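Putative drug/sodium antiporter (Escherichia coli, PDB 4Z3N) is a MATE-family membrane transporter of the genotoxin colibactin, probably working as a cation-coupled antiporter. Local coordinates at residues I201-F206 with K211-A216. Sequence-based numbering, arbitrary orientation.
Sequences IMIFVF and KGVALA. With OLC ((2R)-2,3-dihydroxypropyl (9Z)-octadec-9-enoate), chain G.
M202 lies against the backbone of G212, where two consecutive, probably membrane-spanning helices come together at their connected ends. The CA atoms of M202 and G212 are 4.8 Å apart, a close approach made possible because the glycine has no side chain on the side that faces M202, where none would fit beside M202 CB. M202 CB rests 3.5 Å from G212 CA, and CG sits 3.3 Å from G212 O, an oxygen already engaged within its own helix by A216 N at 2.8 Å. With CG beside the backbone N and anti to the carbonyl carbon (chi1 -56°), and with a second bend at chi2 (-67°), the thioether swings across the flank of helix 209-232 toward L215. There SD meets L215 CD2 at 4.1 Å, the two side chains crossing at about a right angle, while M202 CG also touches A216 CB at 4.3 Å. On the other side of this approach I203 CD1 meets V213 CG1, 4.2 Å away, an apolar contact flanking the glycine. L215 CD1 lies 4.2 Å from C15 of an OLC lipid chain, which borders helix 209-232. The contact closes the connected end of an antiparallel helical hairpin of helices 181-204 and 209-232, in which M202 and F208 share a backbone hydrogen bond. Helix 28-56 packs beside it, W56 touching I203 and D53 touching V213.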
loop_
_atom_site.group_PDB
_atom_site.type_symbol
_atom_site.label_atom_id
_atom_site.label_comp_id
_atom_site.label_asym_id
_atom_site.label_seq_id
_atom_site.Cartn_x
_atom_site.Cartn_y
_atom_site.Cartn_z
ATOM N N ILE A 201 12.461 26.842 4.347
ATOM C CA ILE A 201 12.998 27.380 5.595
ATOM C C ILE A 201 14.204 26.599 6.138
ATOM O O ILE A 201 15.055 27.159 6.829
ATOM C CB ILE A 201 11.919 27.417 6.684
ATOM C CG1 ILE A 201 10.686 28.176 6.205
ATOM C CG2 ILE A 201 12.446 28.054 7.947
ATOM C CD1 ILE A 201 9.543 28.080 7.186
ATOM N N MET A 202 14.274 25.307 5.848
ATOM C CA MET A 202 15.381 24.500 6.344
ATOM C C MET A 202 16.614 24.717 5.513
ATOM O O MET A 202 17.722 24.512 5.985
ATOM C CB MET A 202 15.026 23.014 6.350
ATOM C CG MET A 202 13.784 22.681 7.140
ATOM S SD MET A 202 14.008 22.965 8.901
ATOM C CE MET A 202 12.289 22.945 9.451
ATOM N N ILE A 203 16.412 25.098 4.258
ATOM C CA ILE A 203 17.514 25.360 3.331
ATOM C C ILE A 203 18.119 26.763 3.508
ATOM O O ILE A 203 19.321 26.966 3.337
ATOM C CB ILE A 203 17.051 25.205 1.879
ATOM C CG1 ILE A 203 16.388 23.854 1.676
ATOM C CG2 ILE A 203 18.213 25.338 0.932
ATOM C CD1 ILE A 203 15.578 23.768 0.403
ATOM N N PHE A 204 17.274 27.719 3.872
ATOM C CA PHE A 204 17.609 29.130 3.774
ATOM C C PHE A 204 17.773 29.755 5.153
ATOM O O PHE A 204 18.821 30.331 5.448
ATOM C CB PHE A 204 16.553 29.875 2.950
ATOM C CG PHE A 204 16.505 29.451 1.503
ATOM C CD1 PHE A 204 17.665 29.100 0.832
ATOM C CD2 PHE A 204 15.299 29.385 0.826
ATOM C CE1 PHE A 204 17.627 28.697 -0.496
ATOM C CE2 PHE A 204 15.251 28.984 -0.498
ATOM C CZ PHE A 204 16.414 28.636 -1.162
ATOM N N VAL A 205 16.732 29.701 5.977
ATOM C CA VAL A 205 16.877 30.114 7.374
ATOM C C VAL A 205 17.876 29.269 8.190
ATOM O O VAL A 205 18.812 29.808 8.774
ATOM C CB VAL A 205 15.548 30.072 8.116
ATOM C CG1 VAL A 205 15.742 30.613 9.513
ATOM C CG2 VAL A 205 14.488 30.861 7.364
ATOM N N PHE A 206 17.664 27.954 8.238
ATOM C CA PHE A 206 18.459 27.079 9.105
ATOM C C PHE A 206 19.692 26.479 8.435
ATOM O O PHE A 206 20.528 25.883 9.119
ATOM C CB PHE A 206 17.576 25.950 9.672
ATOM C CG PHE A 206 16.539 26.430 10.651
ATOM C CD1 PHE A 206 15.265 26.747 10.227
ATOM C CD2 PHE A 206 16.849 26.587 11.996
ATOM C CE1 PHE A 206 14.305 27.207 11.124
ATOM C CE2 PHE A 206 15.899 27.042 12.898
ATOM C CZ PHE A 206 14.624 27.356 12.458
ATOM N N LYS A 211 19.434 17.227 4.782
ATOM C CA LYS A 211 18.904 16.887 6.099
ATOM C C LYS A 211 17.613 17.651 6.379
ATOM O O LYS A 211 16.603 17.047 6.752
ATOM C CB LYS A 211 19.937 17.172 7.196
ATOM C CG LYS A 211 21.088 16.154 7.254
ATOM C CD LYS A 211 22.042 16.418 8.431
ATOM C CE LYS A 211 22.640 17.823 8.379
ATOM N NZ LYS A 211 23.683 18.001 9.417
ATOM N N GLY A 212 17.642 18.966 6.170
ATOM C CA GLY A 212 16.472 19.812 6.346
ATOM C C GLY A 212 15.213 19.442 5.556
ATOM O O GLY A 212 14.103 19.549 6.095
ATOM N N VAL A 213 15.351 19.028 4.292
ATOM C CA VAL A 213 14.165 18.606 3.531
ATOM C C VAL A 213 13.603 17.308 4.135
ATOM O O VAL A 213 12.382 17.164 4.290
ATOM C CB VAL A 213 14.442 18.401 2.005
ATOM C CG1 VAL A 213 14.838 19.707 1.339
ATOM C CG2 VAL A 213 15.491 17.348 1.783
ATOM N N ALA A 214 14.500 16.382 4.479
ATOM C CA ALA A 214 14.121 15.205 5.246
ATOM C C ALA A 214 13.363 15.587 6.537
ATOM O O ALA A 214 12.277 15.067 6.796
ATOM C CB ALA A 214 15.335 14.385 5.569
ATOM N N LEU A 215 13.925 16.495 7.333
ATOM C CA LEU A 215 13.286 16.920 8.580
ATOM C C LEU A 215 11.965 17.664 8.339
ATOM O O LEU A 215 11.041 17.603 9.165
ATOM C CB LEU A 215 14.228 17.812 9.407
ATOM C CG LEU A 215 13.539 18.440 10.626
ATOM C CD1 LEU A 215 13.193 17.361 11.668
ATOM C CD2 LEU A 215 14.357 19.587 11.237
ATOM N N ALA A 216 11.872 18.372 7.216
ATOM C CA ALA A 216 10.618 19.044 6.868
ATOM C C ALA A 216 9.521 18.002 6.609
ATOM O O ALA A 216 8.388 18.146 7.074
ATOM C CB ALA A 216 10.804 19.948 5.658
HETATM C C18 OLC G . 14.558 11.440 8.080
HETATM C C17 OLC G . 14.262 12.604 9.022
HETATM C C16 OLC G . 14.981 12.432 10.345
HETATM C C15 OLC G . 14.427 13.364 11.399
HETATM C C13 OLC G . 15.666 14.191 13.473
HETATM C C14 OLC G . 14.963 13.020 12.785
#